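Local coordinates for protein 6-phosphogluconate dehydrogenase NAD-binding (Dyadobacter fermentans, PDB 4GBJ) that probably works as an NAD- or NADP-dependent oxidoreductase related to 6-phosphogluconate and 3-hydroxyisobutyrate dehydrogenases, at residues 268-277 with 282-292. Numbering follows the deposited sequence.
Sequences RFISGLAKGR and WGALALGASDD
A Schellman motif, closed by Arg-277 N to Gly-272 O and Gly-276 N to Leu-273 O, ends helix 260-274 in the all-helical C-terminal domain, and the Arg-277 side chain then reaches Asp-291 of helix 288-292. The grip is an end-on salt bridge: Arg-277 NH1 donates to Asp-291 OD2 (2.7 Å) and NH2 to Asp-291 OD1 (2.9 Å), both on syn lone pairs, with the two planes only 21° apart. Leu-287 CD1 lies over one guanidinium face and Lys-275 CD over the other, while a water links NH1 to Ala-284 O. With an alanine here, Asp-291 would probably lose both bonds of this salt bridge, and Leu-287 CD1 the guanidinium face it packs on. Arg-268, bent at chi2 (-52°), runs past Leu-285 O and lays its guanidinium over the Gly-288 to Ala-289 peptide. Its NH1 donates to Asp-292 OD2 (3.1 Å) in a second salt bridge, from above the carboxylate plane; a water joins NH2 to the same oxygen, and NH2 also pairs with Glu-186. Deeper in, Leu-285 CB sits over the Phe-269 ring, 4.2 Å from its centroid, and Leu-285 CD2 touches Phe-269 CZ. Phe-238 meets Phe-269 edge-to-face, so helix 238-254 backs this apolar patch, while helix 169-197 packs against Leu-285 through Leu-185.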
# COMPACT_ATOMS: atom_id res chain seq x y z
N ARG B 268 -7.64 -16.30 0.48
CA ARG B 268 -8.80 -15.47 0.76
C ARG B 268 -9.92 -15.68 -0.29
O ARG B 268 -11.09 -15.71 0.06
CB ARG B 268 -8.45 -14.00 0.79
CG ARG B 268 -7.48 -13.58 1.84
CD ARG B 268 -7.91 -14.04 3.20
NE ARG B 268 -7.24 -13.32 4.28
CZ ARG B 268 -7.34 -13.63 5.57
NH1 ARG B 268 -8.07 -14.65 5.97
NH2 ARG B 268 -6.69 -12.92 6.48
N PHE B 269 -9.56 -15.77 -1.56
CA PHE B 269 -10.52 -16.01 -2.64
C PHE B 269 -11.10 -17.40 -2.57
O PHE B 269 -12.32 -17.55 -2.71
CB PHE B 269 -9.92 -15.81 -4.04
CG PHE B 269 -9.70 -14.35 -4.38
CD1 PHE B 269 -10.77 -13.48 -4.48
CD2 PHE B 269 -8.41 -13.84 -4.49
CE1 PHE B 269 -10.56 -12.12 -4.67
CE2 PHE B 269 -8.21 -12.49 -4.70
CZ PHE B 269 -9.28 -11.64 -4.82
N ILE B 270 -10.25 -18.42 -2.35
CA ILE B 270 -10.76 -19.81 -2.27
C ILE B 270 -11.79 -19.93 -1.12
O ILE B 270 -12.90 -20.46 -1.29
CB ILE B 270 -9.60 -20.82 -2.10
CG1 ILE B 270 -8.72 -20.81 -3.38
CG2 ILE B 270 -10.14 -22.21 -1.85
CD1 ILE B 270 -7.42 -21.57 -3.24
N SER B 271 -11.42 -19.43 0.05
CA SER B 271 -12.28 -19.43 1.24
C SER B 271 -13.53 -18.59 1.01
O SER B 271 -14.62 -19.01 1.40
CB SER B 271 -11.53 -18.96 2.48
OG SER B 271 -12.36 -19.17 3.61
N GLY B 272 -13.40 -17.44 0.33
CA GLY B 272 -14.55 -16.62 0.02
C GLY B 272 -15.54 -17.32 -0.89
O GLY B 272 -16.76 -17.14 -0.75
N LEU B 273 -15.04 -18.09 -1.86
CA LEU B 273 -15.92 -18.89 -2.71
C LEU B 273 -16.60 -20.00 -1.88
O LEU B 273 -17.78 -20.29 -2.08
CB LEU B 273 -15.15 -19.47 -3.88
CG LEU B 273 -14.74 -18.48 -4.97
CD1 LEU B 273 -13.78 -19.16 -5.95
CD2 LEU B 273 -15.98 -17.90 -5.71
N ALA B 274 -15.90 -20.59 -0.92
CA ALA B 274 -16.53 -21.58 -0.03
C ALA B 274 -17.67 -20.91 0.77
O ALA B 274 -18.64 -21.57 1.11
CB ALA B 274 -15.52 -22.19 0.95
N LYS B 275 -17.56 -19.58 1.02
CA LYS B 275 -18.56 -18.79 1.74
C LYS B 275 -19.64 -18.14 0.87
O LYS B 275 -20.47 -17.41 1.40
CB LYS B 275 -17.84 -17.73 2.55
CG LYS B 275 -17.01 -18.39 3.66
CD LYS B 275 -16.40 -17.41 4.58
CE LYS B 275 -15.99 -18.08 5.88
NZ LYS B 275 -14.96 -19.10 5.66
N GLY B 276 -19.69 -18.44 -0.43
CA GLY B 276 -20.75 -17.94 -1.30
C GLY B 276 -20.59 -16.47 -1.66
O GLY B 276 -21.57 -15.81 -1.98
N ARG B 277 -19.35 -16.01 -1.76
CA ARG B 277 -19.04 -14.62 -2.08
C ARG B 277 -18.74 -14.37 -3.55
O ARG B 277 -18.31 -13.27 -3.89
CB ARG B 277 -17.84 -14.17 -1.22
CG ARG B 277 -18.24 -14.17 0.24
CD ARG B 277 -17.18 -13.60 1.12
NE ARG B 277 -17.64 -13.67 2.52
CZ ARG B 277 -16.87 -13.93 3.57
NH1 ARG B 277 -15.57 -14.14 3.41
NH2 ARG B 277 -17.40 -14.01 4.78
N TRP B 282 -14.26 -8.04 -5.95
CA TRP B 282 -13.00 -8.71 -5.60
C TRP B 282 -12.39 -8.12 -4.33
O TRP B 282 -11.69 -8.85 -3.65
CB TRP B 282 -12.00 -8.67 -6.76
CG TRP B 282 -11.27 -7.38 -6.89
CD1 TRP B 282 -11.80 -6.15 -7.14
CD2 TRP B 282 -9.84 -7.23 -6.96
NE1 TRP B 282 -10.79 -5.23 -7.30
CE2 TRP B 282 -9.58 -5.86 -7.21
CE3 TRP B 282 -8.76 -8.11 -6.82
CZ2 TRP B 282 -8.28 -5.36 -7.32
CZ3 TRP B 282 -7.47 -7.61 -6.88
CH2 TRP B 282 -7.24 -6.23 -7.09
N GLY B 283 -12.73 -6.88 -3.97
CA GLY B 283 -12.34 -6.28 -2.70
C GLY B 283 -12.76 -7.09 -1.49
O GLY B 283 -12.16 -6.97 -0.42
N ALA B 284 -13.81 -7.95 -1.64
CA ALA B 284 -14.29 -8.78 -0.53
C ALA B 284 -13.27 -9.79 -0.08
O ALA B 284 -13.51 -10.44 0.92
CB ALA B 284 -15.59 -9.48 -0.93
N LEU B 285 -12.08 -9.89 -0.71
CA LEU B 285 -11.03 -10.76 -0.17
C LEU B 285 -10.72 -10.29 1.28
O LEU B 285 -10.33 -11.10 2.14
CB LEU B 285 -9.75 -10.75 -1.06
CG LEU B 285 -8.90 -9.47 -1.00
CD1 LEU B 285 -7.87 -9.50 0.11
CD2 LEU B 285 -8.23 -9.22 -2.34
N ALA B 286 -10.89 -8.97 1.53
CA ALA B 286 -10.62 -8.36 2.84
C ALA B 286 -11.56 -8.87 3.97
O ALA B 286 -11.21 -8.67 5.15
CB ALA B 286 -10.67 -6.85 2.75
N LEU B 287 -12.70 -9.52 3.63
CA LEU B 287 -13.60 -10.14 4.60
C LEU B 287 -12.99 -11.32 5.29
O LEU B 287 -13.48 -11.65 6.36
CB LEU B 287 -14.94 -10.59 3.99
CG LEU B 287 -15.98 -9.52 3.80
CD1 LEU B 287 -17.23 -10.10 3.17
CD2 LEU B 287 -16.38 -8.88 5.16
N GLY B 288 -11.97 -11.96 4.72
CA GLY B 288 -11.34 -13.11 5.39
C GLY B 288 -10.80 -12.79 6.77
O GLY B 288 -10.87 -13.61 7.69
N ALA B 289 -10.24 -11.61 6.93
CA ALA B 289 -9.68 -11.18 8.23
C ALA B 289 -10.79 -11.07 9.27
O ALA B 289 -10.55 -11.34 10.44
CB ALA B 289 -8.96 -9.83 8.10
N SER B 290 -12.02 -10.67 8.82
CA SER B 290 -13.21 -10.54 9.67
C SER B 290 -13.70 -11.92 10.06
O SER B 290 -13.95 -12.16 11.24
CB SER B 290 -14.30 -9.75 8.96
OG SER B 290 -13.87 -8.41 8.78
N ASP B 291 -13.72 -12.84 9.08
CA ASP B 291 -14.05 -14.25 9.32
C ASP B 291 -13.15 -14.88 10.36
O ASP B 291 -13.64 -15.48 11.29
CB ASP B 291 -13.91 -15.07 8.05
CG ASP B 291 -14.79 -14.67 6.93
OD1 ASP B 291 -15.89 -14.13 7.21
OD2 ASP B 291 -14.46 -15.00 5.76
N ASP B 292 -11.86 -14.74 10.21
CA ASP B 292 -10.87 -15.31 11.14
C ASP B 292 -10.92 -14.74 12.50
O ASP B 292 -10.58 -15.44 13.44
CB ASP B 292 -9.44 -15.12 10.66
CG ASP B 292 -9.10 -15.85 9.39
OD1 ASP B 292 -9.89 -16.69 8.97
OD2 ASP B 292 -7.97 -15.63 8.87
O HOH W 1 -6.85 -13.22 9.28
O HOH W 2 -12.54 -16.37 4.60
O HOH W 3 -13.81 -13.35 1.41